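Long-range contacts in PKS (Streptomyces sp. CNQ431, PDB 5YDA), which forms the acyltransferase domain of the splenocin polyketide synthase, a broadly selective enzyme that probably transfers acyl extender units to an acyl carrier protein: residues P110-G118 with V191-G202; R367-D377 with E390-H400. All blocks are in the same frame, centred on the assembly; numbering follows the deposited sequence.

Overall arrangement
After the two-stranded sheet 32-38/79-85, the chain enters the mixed sheet with strand 112-116. Interaction 1 closes a long loop at strand 195-198: 72 residues, 50 of them helical, separate segments 110-118 and 191-202. The chain next passes through the separate antiparallel sheet made by strands between 235 and 290, and adds strand 325-327 beside 195-198, before strand 369-372 returns to the far edge of 112-116. Interaction 2 closes a much shorter loop, of 12 residues around helix 378-387. The two contacts are therefore in series, neither nested nor crossed. Their centres lie about 9 Å apart, and Leu115 N to Val371 O at 2.7 Å, a probable hydrogen bond, joins them within one mixed sheet.

Interaction 1 of 2, residues P110-G118 with V191-G202; sequences PKVAFLLPG and VRPDALIGHSLG
Ala113 to Leu116 pair in parallel register with Ala195 to Gly198, the axes of strands 112-116 and 195-198 coming within 4.7 Å at an angle of 13°. Phe114 bonds through its N to Ala195 O and through its O to Ile197 N; Leu116 does likewise with Ile197 O and His199 N. Val112 O takes two donors, Asp194 N at 2.7 Å and the longer Ala195 N at 3.3 Å. In return, Asp194 OD2 receives Val112 N at 2.7 Å on the lone pair turned away from OD1. The aspartate reaches it because its CG sits beside its own backbone N (chi1 -54°), while Lys111 crosses the carboxylate at about a right angle with its CD methylene.

On one face of the pair, Pro193 lays its CB-CG-CD edge over one face of the Phe114 ring: its CB is 3.7 Å from the ring centroid, a CH-pi contact. Leu196 CD2 comes in obliquely to the ring and meets Phe114 CB at 3.6 Å. On the reverse face, Ile197 CG2 touches Leu115 CG at 3.7 Å.

Beyond the strands, Gly202 N bonds back to His199 O, and Gly202 CA approaches Leu116 O to 3.5 Å. Ser200 has positive phi (58°) in this tight turn, consistent with a GxSxG nucleophile elbow, and its OG bonds His298 NE2.

Helix 169-188 covers Phe114, Leu116 and Pro193, helix 355-366 packs on Ala113, Ala195 and Ile197, and strand 369-372 takes the other edge of 112-116.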
ATOM      1  N   PRO A 110       2.759  15.188  12.223  1.00 42.18           N
ATOM      2  CA  PRO A 110       2.055  13.900  12.253  1.00 39.81           C
ATOM      3  C   PRO A 110       3.014  12.734  12.065  1.00 33.19           C
ATOM      4  O   PRO A 110       4.036  12.848  11.387  1.00 35.62           O
ATOM      5  CB  PRO A 110       1.082  14.004  11.069  1.00 36.18           C
ATOM      6  CG  PRO A 110       1.731  14.967  10.139  1.00 37.89           C
ATOM      7  CD  PRO A 110       2.382  15.990  11.045  1.00 38.26           C
ATOM      8  N   LYS A 111       2.682  11.611  12.691  1.00 31.93           N
ATOM      9  CA  LYS A 111       3.348  10.361  12.358  1.00 33.85           C
ATOM     10  C   LYS A 111       2.820   9.821  11.025  1.00 31.22           C
ATOM     11  O   LYS A 111       1.723  10.167  10.575  1.00 26.96           O
ATOM     12  CB  LYS A 111       3.134   9.325  13.460  1.00 34.18           C
ATOM     13  CG  LYS A 111       3.601   9.767  14.833  1.00 36.64           C
ATOM     14  CD  LYS A 111       5.113   9.789  14.909  1.00 43.38           C
ATOM     15  CE  LYS A 111       5.583  10.321  16.248  1.00 46.27           C
ATOM     16  NZ  LYS A 111       6.785  11.185  16.096  1.00 51.82           N
ATOM     17  N   VAL A 112       3.613   8.955  10.395  1.00 28.56           N
ATOM     18  CA  VAL A 112       3.279   8.384   9.096  1.00 27.21           C
ATOM     19  C   VAL A 112       3.358   6.863   9.186  1.00 26.47           C
ATOM     20  O   VAL A 112       4.343   6.319   9.701  1.00 24.50           O
ATOM     21  CB  VAL A 112       4.224   8.910   7.995  1.00 28.19           C
ATOM     22  CG1 VAL A 112       3.953   8.221   6.639  1.00 23.56           C
ATOM     23  CG2 VAL A 112       4.115  10.427   7.886  1.00 27.22           C
ATOM     24  N   ALA A 113       2.346   6.174   8.655  1.00 24.16           N
ATOM     25  CA  ALA A 113       2.365   4.719   8.563  1.00 25.42           C
ATOM     26  C   ALA A 113       2.196   4.283   7.111  1.00 22.88           C
ATOM     27  O   ALA A 113       1.419   4.879   6.362  1.00 23.30           O
ATOM     28  CB  ALA A 113       1.264   4.097   9.433  1.00 20.95           C
ATOM     29  N   PHE A 114       2.932   3.247   6.711  1.00 20.53           N
ATOM     30  CA  PHE A 114       2.770   2.631   5.400  1.00 18.82           C
ATOM     31  C   PHE A 114       1.895   1.393   5.544  1.00 22.84           C
ATOM     32  O   PHE A 114       2.137   0.560   6.433  1.00 22.59           O
ATOM     33  CB  PHE A 114       4.118   2.228   4.785  1.00 20.44           C
ATOM     34  CG  PHE A 114       4.924   3.371   4.240  1.00 21.19           C
ATOM     35  CD1 PHE A 114       4.442   4.671   4.270  1.00 21.49           C
ATOM     36  CD2 PHE A 114       6.185   3.138   3.694  1.00 21.49           C
ATOM     37  CE1 PHE A 114       5.206   5.721   3.763  1.00 22.58           C
ATOM     38  CE2 PHE A 114       6.938   4.173   3.191  1.00 19.66           C
ATOM     39  CZ  PHE A 114       6.447   5.467   3.224  1.00 21.94           C
ATOM     40  N   LEU A 115       0.899   1.262   4.664  1.00 18.56           N
ATOM     41  CA  LEU A 115       0.027   0.088   4.611  1.00 19.58           C
ATOM     42  C   LEU A 115       0.326  -0.685   3.327  1.00 21.27           C
ATOM     43  O   LEU A 115       0.205  -0.134   2.225  1.00 19.35           O
ATOM     44  CB  LEU A 115      -1.450   0.494   4.667  1.00 16.16           C
ATOM     45  CG  LEU A 115      -2.091   0.853   6.034  1.00 27.53           C
ATOM     46  CD1 LEU A 115      -1.241   1.817   6.866  1.00 21.50           C
ATOM     47  CD2 LEU A 115      -3.501   1.436   5.855  1.00 23.52           C
ATOM     48  N   LEU A 116       0.682  -1.965   3.468  1.00 18.85           N
ATOM     49  CA  LEU A 116       1.190  -2.775   2.361  1.00 19.46           C
ATOM     50  C   LEU A 116       0.200  -3.874   1.992  1.00 22.64           C
ATOM     51  O   LEU A 116       0.044  -4.832   2.765  1.00 22.43           O
ATOM     52  CB  LEU A 116       2.535  -3.398   2.736  1.00 19.98           C
ATOM     53  CG  LEU A 116       3.834  -2.595   2.908  1.00 23.38           C
ATOM     54  CD1 LEU A 116       4.137  -1.642   1.725  1.00 17.37           C
ATOM     55  CD2 LEU A 116       3.903  -1.897   4.235  1.00 21.58           C
ATOM     56  N   PRO A 117      -0.469  -3.804   0.840  1.00 20.56           N
ATOM     57  CA  PRO A 117      -1.517  -4.788   0.532  1.00 21.15           C
ATOM     58  C   PRO A 117      -0.963  -6.172   0.238  1.00 21.88           C
ATOM     59  O   PRO A 117       0.224  -6.369  -0.032  1.00 20.90           O
ATOM     60  CB  PRO A 117      -2.227  -4.203  -0.700  1.00 21.79           C
ATOM     61  CG  PRO A 117      -1.442  -3.019  -1.114  1.00 24.89           C
ATOM     62  CD  PRO A 117      -0.590  -2.583   0.031  1.00 19.14           C
ATOM     63  N   GLY A 118      -1.866  -7.144   0.262  1.00 23.25           N
ATOM     64  CA  GLY A 118      -1.452  -8.524   0.118  1.00 24.58           C
ATOM     65  C   GLY A 118      -2.146  -8.432  -1.223  1.00 30.77           C
ATOM     66  O   GLY A 118      -2.693  -7.380  -1.563  1.00 35.07           O
ATOM     67  N   VAL A 191       9.767  10.973   2.844  1.00 30.89           N
ATOM     68  CA  VAL A 191       8.600  10.458   3.561  1.00 30.84           C
ATOM     69  C   VAL A 191       9.021   9.100   4.112  1.00 30.68           C
ATOM     70  O   VAL A 191       8.907   8.060   3.448  1.00 29.74           O
ATOM     71  CB  VAL A 191       7.361  10.373   2.673  1.00 33.43           C
ATOM     72  CG1 VAL A 191       6.182   9.804   3.458  1.00 28.42           C
ATOM     73  CG2 VAL A 191       7.012  11.743   2.132  1.00 31.35           C
ATOM     74  N   ARG A 192       9.528   9.116   5.330  1.00 26.48           N
ATOM     75  CA  ARG A 192       9.948   7.880   5.967  1.00 29.59           C
ATOM     76  C   ARG A 192       8.904   7.453   6.976  1.00 30.25           C
ATOM     77  O   ARG A 192       8.432   8.275   7.774  1.00 30.90           O
ATOM     78  CB  ARG A 192      11.308   8.044   6.644  1.00 32.01           C
ATOM     79  CG  ARG A 192      12.427   8.302   5.635  1.00 37.43           C
ATOM     80  CD  ARG A 192      13.849   8.053   6.161  1.00 43.98           C
ATOM     81  NE  ARG A 192      14.754   7.813   5.030  1.00 53.57           N
ATOM     82  CZ  ARG A 192      15.261   8.769   4.246  1.00 49.03           C
ATOM     83  NH1 ARG A 192      14.982  10.049   4.480  1.00 48.46           N
ATOM     84  NH2 ARG A 192      16.058   8.450   3.226  1.00 47.45           N
ATOM     85  N   PRO A 193       8.485   6.201   6.950  1.00 26.31           N
ATOM     86  CA  PRO A 193       7.375   5.799   7.808  1.00 27.99           C
ATOM     87  C   PRO A 193       7.837   5.629   9.246  1.00 30.03           C
ATOM     88  O   PRO A 193       8.925   5.115   9.514  1.00 29.79           O
ATOM     89  CB  PRO A 193       6.925   4.470   7.191  1.00 23.80           C
ATOM     90  CG  PRO A 193       8.201   3.911   6.579  1.00 24.63           C
ATOM     91  CD  PRO A 193       8.970   5.104   6.092  1.00 22.95           C
ATOM     92  N   ASP A 194       6.988   6.068  10.176  1.00 25.38           N
ATOM     93  CA  ASP A 194       7.196   5.780  11.588  1.00 28.60           C
ATOM     94  C   ASP A 194       6.683   4.404  11.979  1.00 30.16           C
ATOM     95  O   ASP A 194       7.071   3.887  13.035  1.00 28.53           O
ATOM     96  CB  ASP A 194       6.523   6.854  12.440  1.00 26.26           C
ATOM     97  CG  ASP A 194       6.969   8.236  12.041  1.00 35.67           C
ATOM     98  OD1 ASP A 194       8.152   8.561  12.322  1.00 32.05           O
ATOM     99  OD2 ASP A 194       6.174   8.965  11.395  1.00 32.42           O
ATOM    100  N   ALA A 195       5.838   3.797  11.147  1.00 25.54           N
ATOM    101  CA  ALA A 195       5.328   2.466  11.430  1.00 27.24           C
ATOM    102  C   ALA A 195       4.878   1.827  10.122  1.00 24.58           C
ATOM    103  O   ALA A 195       4.615   2.513   9.127  1.00 27.09           O
ATOM    104  CB  ALA A 195       4.190   2.512  12.459  1.00 21.80           C
ATOM    105  N   LEU A 196       4.788   0.505  10.141  1.00 20.59           N
ATOM    106  CA  LEU A 196       4.424  -0.278   8.976  1.00 23.07           C
ATOM    107  C   LEU A 196       3.392  -1.320   9.369  1.00 25.34           C
ATOM    108  O   LEU A 196       3.424  -1.869  10.477  1.00 24.82           O
ATOM    109  CB  LEU A 196       5.645  -0.990   8.370  1.00 21.77           C
ATOM    110  CG  LEU A 196       6.837  -0.090   8.028  1.00 25.85           C
ATOM    111  CD1 LEU A 196       8.144  -0.868   8.124  1.00 24.65           C
ATOM    112  CD2 LEU A 196       6.657   0.468   6.628  1.00 27.06           C
ATOM    113  N   ILE A 197       2.486  -1.607   8.446  1.00 19.74           N
ATOM    114  CA  ILE A 197       1.620  -2.771   8.573  1.00 20.41           C
ATOM    115  C   ILE A 197       1.377  -3.327   7.177  1.00 18.81           C
ATOM    116  O   ILE A 197       1.193  -2.577   6.212  1.00 22.29           O
ATOM    117  CB  ILE A 197       0.302  -2.432   9.312  1.00 21.48           C
ATOM    118  CG1 ILE A 197      -0.482  -3.712   9.636  1.00 21.24           C
ATOM    119  CG2 ILE A 197      -0.571  -1.489   8.492  1.00 17.20           C
ATOM    120  CD1 ILE A 197      -1.771  -3.457  10.474  1.00 21.75           C
ATOM    121  N   GLY A 198       1.423  -4.653   7.055  1.00 19.34           N
ATOM    122  CA  GLY A 198       1.142  -5.320   5.809  1.00 19.27           C
ATOM    123  C   GLY A 198       0.008  -6.311   5.998  1.00 20.42           C
ATOM    124  O   GLY A 198      -0.422  -6.596   7.119  1.00 26.06           O
ATOM    125  N   HIS A 199      -0.468  -6.846   4.880  1.00 20.13           N
ATOM    126  CA  HIS A 199      -1.514  -7.860   4.883  1.00 20.26           C
ATOM    127  C   HIS A 199      -0.931  -9.095   4.212  1.00 20.61           C
ATOM    128  O   HIS A 199      -0.749  -9.102   2.991  1.00 19.90           O
ATOM    129  CB  HIS A 199      -2.772  -7.370   4.158  1.00 16.90           C
ATOM    130  CG  HIS A 199      -3.977  -8.216   4.424  1.00 21.88           C
ATOM    131  ND1 HIS A 199      -4.085  -9.515   3.972  1.00 23.08           N
ATOM    132  CD2 HIS A 199      -5.121  -7.957   5.112  1.00 17.34           C
ATOM    133  CE1 HIS A 199      -5.248 -10.015   4.360  1.00 20.13           C
ATOM    134  NE2 HIS A 199      -5.888  -9.096   5.062  1.00 17.87           N
ATOM    135  N   SER A 200      -0.612 -10.121   5.015  1.00 17.81           N
ATOM    136  CA  SER A 200      -0.087 -11.383   4.519  1.00 23.00           C
ATOM    137  C   SER A 200       1.194 -11.142   3.729  1.00 22.21           C
ATOM    138  O   SER A 200       2.228 -10.798   4.305  1.00 22.98           O
ATOM    139  CB  SER A 200      -1.135 -12.103   3.660  1.00 23.69           C
ATOM    140  OG  SER A 200      -0.874 -13.500   3.571  1.00 28.96           O
ATOM    141  N   LEU A 201       1.128 -11.294   2.408  1.00 23.74           N
ATOM    142  CA  LEU A 201       2.279 -10.973   1.563  1.00 25.32           C
ATOM    143  C   LEU A 201       2.877  -9.612   1.930  1.00 25.26           C
ATOM    144  O   LEU A 201       4.104  -9.460   2.007  1.00 22.37           O
ATOM    145  CB  LEU A 201       1.845 -11.035   0.096  1.00 22.59           C
ATOM    146  CG  LEU A 201       2.776 -10.964  -1.119  1.00 27.98           C
ATOM    147  CD1 LEU A 201       3.021  -9.548  -1.563  1.00 28.05           C
ATOM    148  CD2 LEU A 201       4.074 -11.611  -0.768  1.00 31.76           C
ATOM    149  N   GLY A 202       2.025  -8.625   2.216  1.00 20.87           N
ATOM    150  CA  GLY A 202       2.505  -7.299   2.549  1.00 19.14           C
ATOM    151  C   GLY A 202       3.319  -7.230   3.825  1.00 21.52           C
ATOM    152  O   GLY A 202       4.082  -6.270   4.013  1.00 21.28           O
TER

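Interaction 2 of 2, residues R367-D377 with E390-H400; sequences RPVLVEIGPGD and EGPVTVTTMRH
A beta-alpha-beta unit, strand 369-372, helix 378-387 and edge strand 394-395, brings Leu370 beside Thr394 and Val371 beside Val395 in parallel. Leu370 N gives Val393 O an almost straight bond, 2.8 Å with 178° at the hydrogen, followed by Val395 N to Leu370 O and Glu372 N to Val395 O. Before this pairing begins, one water bridges Pro368 O and Val393 N. Val369 CG1 meets Val395 CG2 at 3.9 Å on the face of Val371, while Leu370 and Thr394 look toward helix 378-387. Glu372 turns its carboxylate to the same helix, bonding Thr380 OG1 and Leu379 N.

Past the strands the pairing breaks at Thr397, whose N instead reaches a water that also lies within bonding reach of Gly374 O and Gly376 O, though it has too few protons for every acceptor near it. Met398 runs alongside Pro375, its CG 3.6 Å from Pro375 CA. Gly376 N then bonds Met398 O at 2.9 Å, the donor lying 35° out of the carbonyl plane.

Gly376 CA sits over one face of the His400 imidazole, offset toward the rim, 3.6 Å from the ring centroid. Asp377 brings its carboxylate across at 82° to the ring, and its OD1 sits at the imidazole edge, 3.1 Å from His400 CE1.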
ATOM      1  N   ARG A 367      -1.771   7.493  16.022  1.00 39.51           N
ATOM      2  CA  ARG A 367      -2.756   8.222  15.226  1.00 36.84           C
ATOM      3  C   ARG A 367      -2.132   8.774  13.942  1.00 35.95           C
ATOM      4  O   ARG A 367      -2.313   9.954  13.611  1.00 33.98           O
ATOM      5  CB  ARG A 367      -3.402   9.325  16.065  1.00 36.75           C
ATOM      6  CG  ARG A 367      -4.447   8.742  17.034  1.00 46.24           C
ATOM      7  CD  ARG A 367      -5.080   9.766  17.957  1.00 51.11           C
ATOM      8  NE  ARG A 367      -5.446  10.983  17.247  1.00 55.12           N
ATOM      9  CZ  ARG A 367      -6.668  11.250  16.787  1.00 63.83           C
ATOM     10  NH1 ARG A 367      -7.662  10.379  16.958  1.00 57.76           N
ATOM     11  NH2 ARG A 367      -6.895  12.394  16.154  1.00 62.24           N
ATOM     12  N   PRO A 368      -1.433   7.945  13.169  1.00 32.44           N
ATOM     13  CA  PRO A 368      -0.654   8.466  12.046  1.00 29.30           C
ATOM     14  C   PRO A 368      -1.498   8.647  10.791  1.00 28.24           C
ATOM     15  O   PRO A 368      -2.593   8.099  10.656  1.00 25.42           O
ATOM     16  CB  PRO A 368       0.403   7.383  11.843  1.00 28.75           C
ATOM     17  CG  PRO A 368      -0.343   6.117  12.174  1.00 33.07           C
ATOM     18  CD  PRO A 368      -1.384   6.472  13.220  1.00 29.14           C
ATOM     19  N   VAL A 369      -0.967   9.470   9.877  1.00 23.94           N
ATOM     20  CA  VAL A 369      -1.424   9.448   8.496  1.00 23.41           C
ATOM     21  C   VAL A 369      -1.238   8.038   7.944  1.00 25.76           C
ATOM     22  O   VAL A 369      -0.175   7.422   8.103  1.00 26.90           O
ATOM     23  CB  VAL A 369      -0.656  10.492   7.666  1.00 27.57           C
ATOM     24  CG1 VAL A 369      -1.138  10.493   6.212  1.00 22.58           C
ATOM     25  CG2 VAL A 369      -0.783  11.903   8.275  1.00 20.42           C
ATOM     26  N   LEU A 370      -2.275   7.508   7.309  1.00 23.97           N
ATOM     27  CA  LEU A 370      -2.240   6.155   6.761  1.00 25.16           C
ATOM     28  C   LEU A 370      -1.972   6.224   5.257  1.00 23.26           C
ATOM     29  O   LEU A 370      -2.793   6.754   4.494  1.00 25.14           O
ATOM     30  CB  LEU A 370      -3.549   5.424   7.050  1.00 24.52           C
ATOM     31  CG  LEU A 370      -3.962   5.369   8.513  1.00 24.84           C
ATOM     32  CD1 LEU A 370      -5.207   4.517   8.670  1.00 27.15           C
ATOM     33  CD2 LEU A 370      -2.826   4.818   9.354  1.00 26.51           C
ATOM     34  N   VAL A 371      -0.832   5.689   4.833  1.00 19.00           N
ATOM     35  CA  VAL A 371      -0.370   5.797   3.457  1.00 18.43           C
ATOM     36  C   VAL A 371      -0.341   4.389   2.892  1.00 21.06           C
ATOM     37  O   VAL A 371       0.480   3.557   3.310  1.00 18.21           O
ATOM     38  CB  VAL A 371       1.010   6.462   3.352  1.00 21.64           C
ATOM     39  CG1 VAL A 371       1.410   6.643   1.893  1.00 17.32           C
ATOM     40  CG2 VAL A 371       1.018   7.796   4.078  1.00 20.00           C
ATOM     41  N   GLU A 372      -1.259   4.110   1.975  1.00 18.97           N
ATOM     42  CA  GLU A 372      -1.290   2.812   1.318  1.00 23.73           C
ATOM     43  C   GLU A 372      -0.220   2.791   0.232  1.00 23.48           C
ATOM     44  O   GLU A 372      -0.135   3.718  -0.581  1.00 23.79           O
ATOM     45  CB  GLU A 372      -2.675   2.544   0.725  1.00 20.28           C
ATOM     46  CG  GLU A 372      -2.819   1.171   0.124  1.00 22.33           C
ATOM     47  CD  GLU A 372      -4.243   0.614   0.194  1.00 25.35           C
ATOM     48  OE1 GLU A 372      -5.196   1.362   0.542  1.00 23.28           O
ATOM     49  OE2 GLU A 372      -4.403  -0.581  -0.131  1.00 24.75           O
ATOM     50  N   ILE A 373       0.600   1.741   0.232  1.00 22.07           N
ATOM     51  CA  ILE A 373       1.750   1.595  -0.655  1.00 19.78           C
ATOM     52  C   ILE A 373       1.444   0.443  -1.596  1.00 19.24           C
ATOM     53  O   ILE A 373       1.578  -0.726  -1.221  1.00 23.66           O
ATOM     54  CB  ILE A 373       3.040   1.315   0.125  1.00 21.17           C
ATOM     55  CG1 ILE A 373       3.301   2.421   1.142  1.00 19.50           C
ATOM     56  CG2 ILE A 373       4.242   1.081  -0.822  1.00 14.95           C
ATOM     57  CD1 ILE A 373       3.386   3.760   0.517  1.00 22.49           C
ATOM     58  N   GLY A 374       1.100   0.751  -2.828  1.00 19.89           N
ATOM     59  CA  GLY A 374       0.745  -0.272  -3.784  1.00 19.85           C
ATOM     60  C   GLY A 374      -0.521   0.127  -4.505  1.00 20.87           C
ATOM     61  O   GLY A 374      -1.151   1.139  -4.171  1.00 21.87           O
ATOM     62  N   PRO A 375      -0.925  -0.655  -5.504  1.00 21.98           N
ATOM     63  CA  PRO A 375      -2.083  -0.260  -6.330  1.00 20.39           C
ATOM     64  C   PRO A 375      -3.386  -0.360  -5.554  1.00 21.45           C
ATOM     65  O   PRO A 375      -3.674  -1.382  -4.926  1.00 24.47           O
ATOM     66  CB  PRO A 375      -2.051  -1.260  -7.498  1.00 15.93           C
ATOM     67  CG  PRO A 375      -1.401  -2.470  -6.938  1.00 26.19           C
ATOM     68  CD  PRO A 375      -0.346  -1.935  -5.947  1.00 22.40           C
ATOM     69  N   GLY A 376      -4.175   0.705  -5.613  1.00 23.69           N
ATOM     70  CA  GLY A 376      -5.541   0.691  -5.129  1.00 22.23           C
ATOM     71  C   GLY A 376      -5.706   1.293  -3.744  1.00 29.90           C
ATOM     72  O   GLY A 376      -4.836   1.983  -3.196  1.00 26.25           O
ATOM     73  N   ASP A 377      -6.872   1.005  -3.165  1.00 27.26           N
ATOM     74  CA  ASP A 377      -7.253   1.551  -1.874  1.00 22.59           C
ATOM     75  C   ASP A 377      -7.906   0.483  -1.010  1.00 24.22           C
ATOM     76  O   ASP A 377      -8.748   0.794  -0.159  1.00 24.78           O
ATOM     77  CB  ASP A 377      -8.204   2.739  -2.040  1.00 26.49           C
ATOM     78  CG  ASP A 377      -9.530   2.343  -2.705  1.00 32.91           C
ATOM     79  OD1 ASP A 377      -9.707   1.160  -3.095  1.00 29.71           O
ATOM     80  OD2 ASP A 377     -10.396   3.223  -2.846  1.00 38.34           O
ATOM     81  N   GLU A 390     -12.724   8.057  14.102  1.00 41.58           N
ATOM     82  CA  GLU A 390     -11.555   8.714  14.655  1.00 40.91           C
ATOM     83  C   GLU A 390     -11.002   9.769  13.697  1.00 40.73           C
ATOM     84  O   GLU A 390     -10.006  10.420  14.018  1.00 38.60           O
ATOM     85  CB  GLU A 390     -10.485   7.668  14.957  1.00 41.41           C
ATOM     86  CG  GLU A 390     -10.971   6.578  15.905  1.00 45.54           C
ATOM     87  CD  GLU A 390     -11.114   7.072  17.334  1.00 50.56           C
ATOM     88  OE1 GLU A 390     -10.169   7.719  17.841  1.00 53.51           O
ATOM     89  OE2 GLU A 390     -12.177   6.815  17.943  1.00 67.76           O
ATOM     90  N   GLY A 391     -11.609   9.913  12.521  1.00 40.81           N
ATOM     91  CA  GLY A 391     -11.094  10.778  11.485  1.00 35.29           C
ATOM     92  C   GLY A 391      -9.662  10.508  11.026  1.00 34.48           C
ATOM     93  O   GLY A 391      -8.839  11.419  11.032  1.00 41.71           O
ATOM     94  N   PRO A 392      -9.338   9.288  10.584  1.00 32.95           N
ATOM     95  CA  PRO A 392      -7.991   9.066  10.044  1.00 34.81           C
ATOM     96  C   PRO A 392      -7.804   9.857   8.756  1.00 28.98           C
ATOM     97  O   PRO A 392      -8.750  10.075   7.997  1.00 26.42           O
ATOM     98  CB  PRO A 392      -7.955   7.557   9.783  1.00 31.78           C
ATOM     99  CG  PRO A 392      -9.340   7.268   9.375  1.00 27.57           C
ATOM    100  CD  PRO A 392     -10.217   8.145  10.283  1.00 29.44           C
ATOM    101  N   VAL A 393      -6.586  10.337   8.541  1.00 26.84           N
ATOM    102  CA  VAL A 393      -6.190  10.880   7.249  1.00 22.57           C
ATOM    103  C   VAL A 393      -5.533   9.753   6.472  1.00 26.60           C
ATOM    104  O   VAL A 393      -4.611   9.097   6.974  1.00 26.28           O
ATOM    105  CB  VAL A 393      -5.239  12.075   7.398  1.00 25.59           C
ATOM    106  CG1 VAL A 393      -4.854  12.632   6.020  1.00 22.68           C
ATOM    107  CG2 VAL A 393      -5.871  13.150   8.246  1.00 25.57           C
ATOM    108  N   THR A 394      -6.033   9.492   5.271  1.00 21.75           N
ATOM    109  CA  THR A 394      -5.513   8.410   4.458  1.00 24.46           C
ATOM    110  C   THR A 394      -5.023   8.998   3.150  1.00 23.91           C
ATOM    111  O   THR A 394      -5.526  10.026   2.678  1.00 22.96           O
ATOM    112  CB  THR A 394      -6.562   7.294   4.192  1.00 25.39           C
ATOM    113  OG1 THR A 394      -7.645   7.799   3.400  1.00 22.31           O
ATOM    114  CG2 THR A 394      -7.107   6.744   5.506  1.00 28.22           C
ATOM    115  N   VAL A 395      -3.999   8.362   2.604  1.00 19.80           N
ATOM    116  CA  VAL A 395      -3.358   8.813   1.382  1.00 23.50           C
ATOM    117  C   VAL A 395      -3.174   7.603   0.498  1.00 23.59           C
ATOM    118  O   VAL A 395      -2.703   6.554   0.952  1.00 24.05           O
ATOM    119  CB  VAL A 395      -1.996   9.480   1.634  1.00 23.47           C
ATOM    120  CG1 VAL A 395      -1.293   9.746   0.294  1.00 22.08           C
ATOM    121  CG2 VAL A 395      -2.165  10.752   2.448  1.00 21.09           C
ATOM    122  N   THR A 396      -3.536   7.753  -0.751  1.00 21.06           N
ATOM    123  CA  THR A 396      -3.432   6.689  -1.716  1.00 24.63           C
ATOM    124  C   THR A 396      -2.319   7.038  -2.696  1.00 23.51           C
ATOM    125  O   THR A 396      -2.030   8.209  -2.953  1.00 22.13           O
ATOM    126  CB  THR A 396      -4.803   6.483  -2.372  1.00 22.14           C
ATOM    127  OG1 THR A 396      -5.227   5.145  -2.104  1.00 38.70           O
ATOM    128  CG2 THR A 396      -4.792   6.757  -3.834  1.00 25.78           C
ATOM    129  N   THR A 397      -1.691   6.016  -3.237  1.00 20.79           N
ATOM    130  CA  THR A 397      -0.367   6.179  -3.799  1.00 24.32           C
ATOM    131  C   THR A 397      -0.219   5.584  -5.202  1.00 24.58           C
ATOM    132  O   THR A 397       0.671   6.011  -5.950  1.00 21.70           O
ATOM    133  CB  THR A 397       0.631   5.575  -2.788  1.00 25.48           C
ATOM    134  OG1 THR A 397       1.554   6.557  -2.314  1.00 29.81           O
ATOM    135  CG2 THR A 397       1.298   4.361  -3.256  1.00 19.18           C
ATOM    136  N   MET A 398      -1.106   4.693  -5.619  1.00 21.37           N
ATOM    137  CA  MET A 398      -1.027   4.123  -6.954  1.00 26.39           C
ATOM    138  C   MET A 398      -2.438   3.747  -7.408  1.00 25.81           C
ATOM    139  O   MET A 398      -3.236   3.201  -6.627  1.00 23.77           O
ATOM    140  CB  MET A 398      -0.063   2.913  -6.960  1.00 20.93           C
ATOM    141  CG  MET A 398      -0.044   2.080  -8.234  1.00 22.01           C
ATOM    142  SD  MET A 398       1.338   0.881  -8.275  1.00 23.05           S
ATOM    143  CE  MET A 398       2.710   2.005  -8.539  1.00 20.32           C
ATOM    144  N   ARG A 399      -2.729   4.034  -8.675  1.00 23.90           N
ATOM    145  CA  ARG A 399      -4.075   3.887  -9.219  1.00 23.21           C
ATOM    146  C   ARG A 399      -4.469   2.416  -9.346  1.00 24.98           C
ATOM    147  O   ARG A 399      -3.623   1.519  -9.410  1.00 23.11           O
ATOM    148  CB  ARG A 399      -4.156   4.535 -10.601  1.00 21.91           C
ATOM    149  CG  ARG A 399      -3.316   3.770 -11.624  1.00 26.66           C
ATOM    150  CD  ARG A 399      -3.231   4.463 -12.963  1.00 27.98           C
ATOM    151  NE  ARG A 399      -2.315   3.771 -13.860  1.00 25.79           N
ATOM    152  CZ  ARG A 399      -2.643   2.704 -14.590  1.00 28.62           C
ATOM    153  NH1 ARG A 399      -3.868   2.198 -14.534  1.00 29.37           N
ATOM    154  NH2 ARG A 399      -1.745   2.136 -15.379  1.00 27.08           N
ATOM    155  N   HIS A 400      -5.784   2.185  -9.418  1.00 29.50           N
ATOM    156  CA  HIS A 400      -6.355   0.892  -9.779  1.00 29.60           C
ATOM    157  C   HIS A 400      -6.092   0.581 -11.249  1.00 26.40           C
ATOM    158  O   HIS A 400      -5.822   1.473 -12.054  1.00 24.25           O
ATOM    159  CB  HIS A 400      -7.872   0.866  -9.534  1.00 30.15           C
ATOM    160  CG  HIS A 400      -8.254   0.624  -8.108  1.00 39.81           C
ATOM    161  ND1 HIS A 400      -8.735   1.622  -7.287  1.00 44.03           N
ATOM    162  CD2 HIS A 400      -8.235  -0.507  -7.357  1.00 41.93           C
ATOM    163  CE1 HIS A 400      -9.003   1.116  -6.095  1.00 41.95           C
ATOM    164  NE2 HIS A 400      -8.704  -0.173  -6.109  1.00 40.17           N
TER
HETATM  165  O   HOH W   1      -4.504   9.987  10.480  1.00 28.44           O
HETATM  166  O   HOH W   2      -2.311   3.193  -3.367  1.00 20.62           O
HETATM  167  O   HOH W   3      -8.995  -1.752  -4.177  1.00 45.64           O